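Local structure of apolipophorin-3b (Locusta migratoria, 1AEP) at residues N20-L25 / S103-V108; E27-P32 / D96-L101; N15-N20 / E143-L148; E43-F48 / D87-L92. The protein helps load diacylglycerol into the insect blood lipoprotein lipophorin, covering the hydrophobic surface that grows with lipid uptake and so supporting lipid transport during flight. All blocks are in the same frame, centred on the assembly; numbering follows the deposited sequence.

How the contacts relate
The four contacts tie together four of the five long helices of an elongated bundle. Along the chain they are nested: contact 3 closes the longest loop, contact 1 lies inside it, contact 2 inside that, and contact 4 innermost. Contacts 1 and 3 both use helix 7-25, share Asn20 and have centres about 8 Å apart. Contact 2 continues contact 1 along helix 94-121, its centre about 11 Å away. Contact 4, on helix 36-63, lies about 13 Å from contact 1 and 16 Å from contact 3, centre to centre, yet Phe48 reaches both. The apolar interior is thus continuous, consistent with a bundle that opens to cover lipid.

Contact 1 of 4, residues N20-L25 / S103-V108; sequences NAAHEL and SALTNV
Leu105 of helix 94-121 meets Ala21, Ala22 and Leu25 of helix 7-25 through a single methyl, its CD1. The segments 20-25 and 103-108 run almost exactly antiparallel, at 172°, with axes 10.1 Å apart, a spacing bridged by Leu105 reaching toward Leu25 and two alanines. All the contacts between them are apolar. The closest is Leu25 CD2 to Leu105 CD1 at 3.8 Å, where the two leucines reach for each other and meet tip to tip. Beside it, Ala22 CB lies 4.2 Å from Leu105 CD1, and Ala21 CB is slightly more distant, at 4.4 Å from the same Leu105 CD1. The methyl therefore rests against three residues spread over one turn of helix 7-25. Leu105 gets there by placing CG beside its own backbone N (chi1 -75°) and extending CD1 onward with chi2 near 177°, while its other branch, CD2, turns to Phe48 on helix 36-63.

The hydrogen bonds near the contact are local. Asn107 N donates to Ser103 O and Glu24 N to Asn20 O, and the hydroxyl of Thr106 is bonded to Gln102 O one turn back. Around the leucines the packing carries on, with Leu25 also touching Ile152 of helix 131-154.

Such chemistry, methyl against methyl with nothing directional between the segments, implies that they are held to each other mainly by burial of apolar surface. It suits an amphipathic helix bundle whose helices probably separate to turn these same apolar faces toward lipid.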
# COMPACT_ATOMS: atom_id res chain seq x y z
N ASN A 20 -3.55 1.19 11.72
CA ASN A 20 -2.65 1.48 12.82
C ASN A 20 -1.50 2.41 12.41
O ASN A 20 -1.33 3.48 12.99
CB ASN A 20 -2.15 0.08 13.25
CG ASN A 20 -3.18 -0.65 14.09
OD1 ASN A 20 -4.19 -0.07 14.53
ND2 ASN A 20 -2.85 -1.89 14.40
N ALA A 21 -0.77 1.99 11.36
CA ALA A 21 0.32 2.73 10.75
C ALA A 21 -0.09 4.17 10.58
O ALA A 21 0.62 5.08 10.97
CB ALA A 21 0.69 2.17 9.37
N ALA A 22 -1.27 4.39 10.02
CA ALA A 22 -1.78 5.74 9.85
C ALA A 22 -1.99 6.49 11.17
O ALA A 22 -1.68 7.67 11.25
CB ALA A 22 -2.96 5.80 8.94
N HIS A 23 -2.49 5.80 12.20
CA HIS A 23 -2.69 6.42 13.50
C HIS A 23 -1.40 7.07 13.97
O HIS A 23 -1.38 8.21 14.43
CB HIS A 23 -3.13 5.39 14.61
CG HIS A 23 -3.51 5.94 15.99
ND1 HIS A 23 -4.76 6.54 16.23
CD2 HIS A 23 -2.82 5.97 17.19
CE1 HIS A 23 -4.79 6.92 17.52
NE2 HIS A 23 -3.65 6.60 18.13
N GLU A 24 -0.31 6.29 13.87
CA GLU A 24 1.05 6.66 14.26
C GLU A 24 1.67 7.81 13.53
O GLU A 24 2.53 8.50 14.07
CB GLU A 24 1.98 5.46 14.28
CG GLU A 24 1.82 4.72 15.62
CD GLU A 24 3.16 4.34 16.14
OE1 GLU A 24 3.84 5.39 16.58
OE2 GLU A 24 3.56 3.20 16.15
N LEU A 25 1.23 7.98 12.28
CA LEU A 25 1.73 9.06 11.48
C LEU A 25 1.68 10.37 12.25
O LEU A 25 2.61 11.18 12.21
CB LEU A 25 0.93 9.24 10.21
CG LEU A 25 1.76 8.69 9.06
CD1 LEU A 25 2.77 7.73 9.60
CD2 LEU A 25 0.78 8.11 8.04
N SER A 103 -3.26 9.62 3.10
CA SER A 103 -4.21 9.37 2.06
C SER A 103 -3.72 8.22 1.23
O SER A 103 -4.44 7.26 0.97
CB SER A 103 -4.51 10.64 1.26
OG SER A 103 -4.13 10.50 -0.10
N ALA A 104 -2.45 8.33 0.82
CA ALA A 104 -1.85 7.30 0.03
C ALA A 104 -2.10 5.95 0.69
O ALA A 104 -2.55 5.02 0.05
CB ALA A 104 -0.39 7.62 -0.20
N LEU A 105 -1.86 5.88 2.00
CA LEU A 105 -2.06 4.65 2.74
C LEU A 105 -3.48 4.17 2.66
O LEU A 105 -3.79 2.99 2.43
CB LEU A 105 -1.68 4.78 4.22
CG LEU A 105 -0.18 4.80 4.54
CD1 LEU A 105 -0.05 5.02 6.04
CD2 LEU A 105 0.50 3.47 4.23
N THR A 106 -4.35 5.10 2.85
CA THR A 106 -5.75 4.81 2.82
C THR A 106 -6.21 4.33 1.46
O THR A 106 -6.99 3.42 1.37
CB THR A 106 -6.53 5.97 3.41
OG1 THR A 106 -5.93 6.24 4.66
CG2 THR A 106 -7.93 5.52 3.60
N ASN A 107 -5.70 4.93 0.39
CA ASN A 107 -6.09 4.49 -0.94
C ASN A 107 -5.58 3.08 -1.29
O ASN A 107 -6.24 2.34 -2.03
CB ASN A 107 -5.53 5.42 -2.00
CG ASN A 107 -6.09 6.79 -1.84
OD1 ASN A 107 -5.52 7.76 -2.36
ND2 ASN A 107 -7.17 6.86 -1.08
N VAL A 108 -4.41 2.70 -0.78
CA VAL A 108 -3.85 1.38 -1.07
C VAL A 108 -4.71 0.30 -0.45
O VAL A 108 -4.93 -0.76 -1.02
CB VAL A 108 -2.40 1.30 -0.60
CG1 VAL A 108 -1.90 -0.12 -0.58
CG2 VAL A 108 -1.57 2.13 -1.55

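Contact 2 of 4, residues E27-P32 / D96-L101; sequences ETLGLP and DQLNSL
Thr28 and Leu98 mark the closest backbone approach, CA to CA 8.8 Å, between a 3-10 segment, residues 27-30, and helix 94-121. This is one end of the five-helix bundle, where the chain leaves helix 7-25 and turns toward helix 36-63. Two weak backbone bonds, Gly30 N to Glu27 O and Leu31 N to Thr28 O, lie within the turn.

Leu98 reaches toward the 3-10 segment, and its CD1 methyl touches both partners. The side chains of Thr28 and Leu98 pass alongside each other, antiparallel, which brings the threonine oxygen beside the methyl. That hydroxyl is flanked by both backbone neighbours of CA (chi1 44°), a rotation from which it bonds to Leu25 O, three residues back. Its polar need is thus met within its own stretch of chain, and it can lie against a leucine methyl in a buried place. Leu29 approaches at a slant from the more exposed side and adds a purely apolar touch.

Helix 36-63 packs here too, Leu41 against both Thr28 and Leu98, and Leu40 against Thr28. At the centre Leu98 CD1 stands 3.5 Å from Thr28 OG1 and 3.8 Å from Leu29 CD1.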
# COMPACT_ATOMS: atom_id res chain seq x y z
N GLU A 27 2.01 10.91 15.33
CA GLU A 27 2.93 11.07 16.41
C GLU A 27 4.27 11.57 15.91
O GLU A 27 5.21 11.69 16.69
CB GLU A 27 3.11 9.77 17.18
CG GLU A 27 2.34 9.80 18.52
CD GLU A 27 2.14 8.44 19.10
OE1 GLU A 27 3.13 8.07 19.89
OE2 GLU A 27 1.16 7.75 18.84
N THR A 28 4.34 11.82 14.60
CA THR A 28 5.57 12.31 14.03
C THR A 28 5.72 13.76 14.44
O THR A 28 6.80 14.33 14.39
CB THR A 28 5.71 12.19 12.49
OG1 THR A 28 4.53 12.57 11.84
CG2 THR A 28 6.17 10.78 12.06
N LEU A 29 4.59 14.34 14.85
CA LEU A 29 4.51 15.73 15.26
C LEU A 29 5.13 16.02 16.62
O LEU A 29 5.34 17.18 16.99
CB LEU A 29 3.02 16.16 15.26
CG LEU A 29 2.42 16.36 13.86
CD1 LEU A 29 1.60 15.13 13.49
CD2 LEU A 29 1.54 17.60 13.89
N GLY A 30 5.40 14.95 17.37
CA GLY A 30 5.99 15.05 18.69
C GLY A 30 7.51 15.00 18.68
O GLY A 30 8.16 15.02 19.73
N LEU A 31 8.06 14.93 17.48
CA LEU A 31 9.49 14.89 17.27
C LEU A 31 10.12 16.22 17.62
O LEU A 31 9.46 17.26 17.55
CB LEU A 31 9.88 14.60 15.81
CG LEU A 31 10.35 13.16 15.60
CD1 LEU A 31 9.44 12.21 16.39
CD2 LEU A 31 10.33 12.82 14.10
N PRO A 32 11.40 16.17 17.95
CA PRO A 32 12.16 17.36 18.30
C PRO A 32 11.92 18.55 17.39
O PRO A 32 11.44 19.59 17.82
CB PRO A 32 13.63 16.94 18.35
CG PRO A 32 13.67 15.41 18.31
CD PRO A 32 12.25 14.94 18.01
N ASP A 96 1.39 18.94 4.65
CA ASP A 96 0.97 18.34 3.42
C ASP A 96 1.51 16.95 3.26
O ASP A 96 0.84 16.07 2.74
CB ASP A 96 1.14 19.29 2.23
CG ASP A 96 0.36 20.54 2.55
OD1 ASP A 96 -0.73 20.52 3.09
OD2 ASP A 96 1.00 21.65 2.25
N GLN A 97 2.74 16.78 3.75
CA GLN A 97 3.44 15.52 3.74
C GLN A 97 2.68 14.44 4.48
O GLN A 97 2.61 13.28 4.07
CB GLN A 97 4.77 15.74 4.45
CG GLN A 97 5.75 14.60 4.14
CD GLN A 97 5.83 14.28 2.66
OE1 GLN A 97 5.88 15.18 1.79
NE2 GLN A 97 5.83 12.98 2.38
N LEU A 98 2.16 14.87 5.61
CA LEU A 98 1.43 14.01 6.48
C LEU A 98 0.11 13.63 5.87
O LEU A 98 -0.31 12.47 5.92
CB LEU A 98 1.21 14.68 7.81
CG LEU A 98 1.67 13.84 8.97
CD1 LEU A 98 2.54 14.71 9.83
CD2 LEU A 98 0.49 13.40 9.79
N ASN A 99 -0.55 14.63 5.30
CA ASN A 99 -1.83 14.43 4.68
C ASN A 99 -1.70 13.48 3.51
O ASN A 99 -2.43 12.51 3.38
CB ASN A 99 -2.48 15.75 4.19
CG ASN A 99 -2.72 16.76 5.29
OD1 ASN A 99 -2.70 17.96 5.06
ND2 ASN A 99 -2.89 16.24 6.48
N SER A 100 -0.69 13.77 2.69
CA SER A 100 -0.36 12.98 1.53
C SER A 100 -0.12 11.49 1.81
O SER A 100 -0.65 10.60 1.15
CB SER A 100 0.85 13.62 0.82
OG SER A 100 0.90 13.33 -0.57
N LEU A 101 0.70 11.24 2.82
CA LEU A 101 0.97 9.87 3.19
C LEU A 101 -0.28 9.18 3.64
O LEU A 101 -0.62 8.11 3.15
CB LEU A 101 1.98 9.79 4.31
CG LEU A 101 3.17 8.97 3.85
CD1 LEU A 101 4.04 8.60 5.03
CD2 LEU A 101 2.72 7.71 3.13

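Contact 3 of 4, residues N15-N20 / E143-L148; sequences NHTIVN and EAAANL
Thr17 lays its methyl, CG2, against Ala145 of the last helix, 3.6 Å from Ala145 CB. The same Thr17 CG2 comes 3.7 Å from the backbone N of Ala146 and 4.4 Å from Ala146 CB, so it rests on the helix surface as well as on a side chain. A second contact comes from Ile18, whose CG1 is 4.2 Å from Ala145 CB; the alanine methyl thereby meets two consecutive residues of helix 7-25.

The threonine torsion decides which branch makes the contact. CG2 lies anti to the backbone N, while OG1 is turned beside that N, where it is hydrogen-bonded to Gln13 O one turn earlier. With the hydroxyl tied to its own helix, the methyl is what Thr17 offers across the interface. The small alanines permit a close approach: the segment axes come within 8.9 Å and cross at 29°, running in the same general direction.

These are the first and last helices of the bundle, side by side. Ile18 goes on to touch Leu105 of helix 94-121, and Ala144 and Leu148 lean on Phe48 of helix 36-63.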
# COMPACT_ATOMS: atom_id res chain seq x y z
N ASN A 15 -5.42 -4.30 6.09
CA ASN A 15 -6.24 -3.22 6.57
C ASN A 15 -5.92 -2.85 8.00
O ASN A 15 -5.73 -1.68 8.35
CB ASN A 15 -7.70 -3.68 6.39
CG ASN A 15 -8.79 -2.91 7.13
OD1 ASN A 15 -8.93 -3.01 8.35
ND2 ASN A 15 -9.61 -2.15 6.37
N HIS A 16 -5.89 -3.85 8.83
CA HIS A 16 -5.59 -3.56 10.20
C HIS A 16 -4.25 -2.88 10.28
O HIS A 16 -4.07 -1.85 10.93
CB HIS A 16 -5.60 -4.85 10.99
CG HIS A 16 -5.44 -4.65 12.48
ND1 HIS A 16 -4.39 -5.24 13.19
CD2 HIS A 16 -6.20 -3.93 13.37
CE1 HIS A 16 -4.53 -4.88 14.47
NE2 HIS A 16 -5.61 -4.10 14.60
N THR A 17 -3.30 -3.50 9.60
CA THR A 17 -1.96 -2.98 9.58
C THR A 17 -2.01 -1.51 9.20
O THR A 17 -1.65 -0.64 9.98
CB THR A 17 -1.03 -3.78 8.61
OG1 THR A 17 -0.92 -5.10 9.05
CG2 THR A 17 0.37 -3.15 8.51
N ILE A 18 -2.50 -1.26 8.01
CA ILE A 18 -2.60 0.11 7.52
C ILE A 18 -3.26 1.08 8.49
O ILE A 18 -2.75 2.18 8.72
CB ILE A 18 -3.29 0.17 6.17
CG1 ILE A 18 -2.55 -0.68 5.14
CG2 ILE A 18 -3.42 1.60 5.73
CD1 ILE A 18 -2.88 -0.32 3.70
N VAL A 19 -4.40 0.68 9.03
CA VAL A 19 -5.12 1.57 9.94
C VAL A 19 -4.25 2.11 11.07
O VAL A 19 -4.24 3.31 11.37
CB VAL A 19 -6.36 0.91 10.47
CG1 VAL A 19 -6.81 1.67 11.71
CG2 VAL A 19 -7.44 0.91 9.40
N ASN A 20 -3.55 1.19 11.72
CA ASN A 20 -2.65 1.48 12.82
C ASN A 20 -1.50 2.41 12.41
O ASN A 20 -1.33 3.48 12.99
CB ASN A 20 -2.15 0.08 13.25
CG ASN A 20 -3.18 -0.65 14.09
OD1 ASN A 20 -4.19 -0.07 14.53
ND2 ASN A 20 -2.85 -1.89 14.40
N GLU A 143 3.79 -5.90 4.68
CA GLU A 143 5.16 -5.70 5.18
C GLU A 143 5.63 -4.26 5.05
O GLU A 143 6.22 -3.68 5.98
CB GLU A 143 6.23 -6.67 4.62
CG GLU A 143 7.55 -6.81 5.47
CD GLU A 143 7.42 -7.26 6.91
OE1 GLU A 143 6.34 -8.03 7.11
OE2 GLU A 143 8.22 -6.89 7.80
N ALA A 144 5.39 -3.68 3.88
CA ALA A 144 5.76 -2.31 3.64
C ALA A 144 5.14 -1.44 4.72
O ALA A 144 5.82 -0.64 5.36
CB ALA A 144 5.30 -1.91 2.27
N ALA A 145 3.84 -1.62 4.94
CA ALA A 145 3.10 -0.89 5.96
C ALA A 145 3.55 -1.23 7.39
O ALA A 145 3.52 -0.36 8.27
CB ALA A 145 1.59 -1.12 5.80
N ALA A 146 3.93 -2.47 7.69
CA ALA A 146 4.39 -2.77 9.04
C ALA A 146 5.74 -2.11 9.27
O ALA A 146 6.02 -1.55 10.32
CB ALA A 146 4.57 -4.25 9.22
N ASN A 147 6.59 -2.16 8.25
CA ASN A 147 7.90 -1.58 8.30
C ASN A 147 7.83 -0.11 8.60
O ASN A 147 8.55 0.39 9.46
CB ASN A 147 8.56 -1.74 6.97
CG ASN A 147 9.35 -3.01 6.96
OD1 ASN A 147 9.97 -3.34 5.95
ND2 ASN A 147 9.31 -3.75 8.08
N LEU A 148 6.94 0.56 7.87
CA LEU A 148 6.73 1.98 8.06
C LEU A 148 6.37 2.25 9.50
O LEU A 148 6.93 3.11 10.17
CB LEU A 148 5.55 2.43 7.19
CG LEU A 148 5.42 3.94 6.98
CD1 LEU A 148 5.45 4.13 5.50
CD2 LEU A 148 4.06 4.30 7.46

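Contact 4 of 4, residues E43-F48 / D87-L92; sequences EQANAF and DAATSL
Ala45 and Asn46, neighbours on helix 36-63, both touch the methyl of Ala89 in the loop that leads from helix 69-83 to helix 94-121. Ala45 points its CB toward the loop, 3.8 Å from Ala89 CB, and the same Ala45 CB lies 4.2 Å from Ala88 O. With alanine on each side, the chains come close, CA to CA 5.7 Å for Ala45 and Ala89.

Asn46 starts out alongside the loop and then bends its end inward. With chi1 at -87° and chi2 at -40°, its amide stands so that Ala89 CB is nearly equidistant from three of its atoms: 3.7 Å from Asn46 OD1, and 3.9 Å from both Asn46 CG and Asn46 ND2. The methyl lies above the amide plane, off its centre, in a van der Waals contact rather than a polar one. Ala89 is poorly ordered, which makes both fits, to Ala45 and to Asn46, less certain.

The loop segment 87-92 has no regular structure. Helix 94-121 also touches this loop, Ala88 packing on Ala104 and Gln97 NE2 making a weak hydrogen bond to Ala88 O. The same helix meets Ala45 through Leu101.

Chemically, then, the loop lies on helix 36-63 through a few methyls and the flat of an amide. The contact is one of van der Waals packing, without a directional bond between the segments, and it joins a partly buried loop to helix 36-63.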
# COMPACT_ATOMS: atom_id res chain seq x y z
N GLU A 43 11.19 10.10 3.91
CA GLU A 43 11.95 8.88 3.76
C GLU A 43 11.05 7.68 3.74
O GLU A 43 11.05 6.88 2.81
CB GLU A 43 12.89 8.78 4.95
CG GLU A 43 13.88 7.63 4.82
CD GLU A 43 15.03 7.76 5.76
OE1 GLU A 43 15.04 7.31 6.89
OE2 GLU A 43 16.06 8.44 5.24
N GLN A 44 10.28 7.57 4.79
CA GLN A 44 9.36 6.47 4.92
C GLN A 44 8.41 6.38 3.73
O GLN A 44 8.17 5.31 3.17
CB GLN A 44 8.62 6.70 6.23
CG GLN A 44 9.62 6.49 7.36
CD GLN A 44 10.39 5.21 7.10
OE1 GLN A 44 9.79 4.13 6.96
NE2 GLN A 44 11.71 5.32 7.01
N ALA A 45 7.87 7.53 3.37
CA ALA A 45 6.99 7.55 2.24
C ALA A 45 7.69 6.99 1.02
O ALA A 45 7.12 6.26 0.21
CB ALA A 45 6.63 8.99 2.04
N ASN A 46 8.95 7.33 0.88
CA ASN A 46 9.66 6.86 -0.26
C ASN A 46 9.91 5.38 -0.22
O ASN A 46 9.90 4.71 -1.24
CB ASN A 46 10.90 7.67 -0.55
CG ASN A 46 10.65 8.89 -1.42
OD1 ASN A 46 9.86 8.85 -2.41
ND2 ASN A 46 11.32 9.98 -1.08
N ALA A 47 10.15 4.88 0.98
CA ALA A 47 10.40 3.46 1.12
C ALA A 47 9.16 2.64 0.72
O ALA A 47 9.25 1.61 0.05
CB ALA A 47 10.77 3.24 2.55
N PHE A 48 8.01 3.13 1.14
CA PHE A 48 6.75 2.51 0.87
C PHE A 48 6.46 2.52 -0.59
O PHE A 48 6.19 1.50 -1.24
CB PHE A 48 5.74 3.46 1.54
CG PHE A 48 4.38 2.86 1.63
CD1 PHE A 48 4.13 1.78 2.47
CD2 PHE A 48 3.35 3.34 0.83
CE1 PHE A 48 2.87 1.19 2.53
CE2 PHE A 48 2.09 2.74 0.86
CZ PHE A 48 1.86 1.65 1.70
N ASP A 87 2.82 10.30 -6.13
CA ASP A 87 2.99 11.60 -5.53
C ASP A 87 2.65 11.60 -4.08
O ASP A 87 1.63 12.12 -3.67
CB ASP A 87 2.08 12.60 -6.21
CG ASP A 87 2.57 12.95 -7.56
OD1 ASP A 87 3.74 13.20 -7.83
OD2 ASP A 87 1.60 12.95 -8.47
N ALA A 88 3.53 11.03 -3.27
CA ALA A 88 3.24 10.99 -1.87
C ALA A 88 4.33 11.57 -1.00
O ALA A 88 4.11 11.84 0.19
CB ALA A 88 2.83 9.60 -1.48
N ALA A 89 5.50 11.79 -1.57
CA ALA A 89 6.58 12.35 -0.79
C ALA A 89 7.02 13.65 -1.42
O ALA A 89 8.17 14.04 -1.38
CB ALA A 89 7.74 11.36 -0.76
N THR A 90 6.05 14.29 -2.06
CA THR A 90 6.26 15.54 -2.76
C THR A 90 6.10 16.81 -1.93
O THR A 90 6.91 17.72 -2.07
CB THR A 90 5.29 15.40 -3.92
OG1 THR A 90 4.02 15.05 -3.40
CG2 THR A 90 5.75 14.27 -4.88
N SER A 91 5.04 16.88 -1.13
CA SER A 91 4.82 18.08 -0.35
C SER A 91 6.07 18.67 0.25
O SER A 91 6.97 17.93 0.58
CB SER A 91 3.54 18.24 0.44
OG SER A 91 2.75 19.27 -0.25
N LEU A 92 6.14 19.98 0.31
CA LEU A 92 7.29 20.73 0.81
C LEU A 92 7.23 21.05 2.29
O LEU A 92 8.16 21.63 2.83
CB LEU A 92 7.64 22.02 0.02
CG LEU A 92 8.21 21.81 -1.38
CD1 LEU A 92 8.95 20.48 -1.47
CD2 LEU A 92 7.08 21.89 -2.41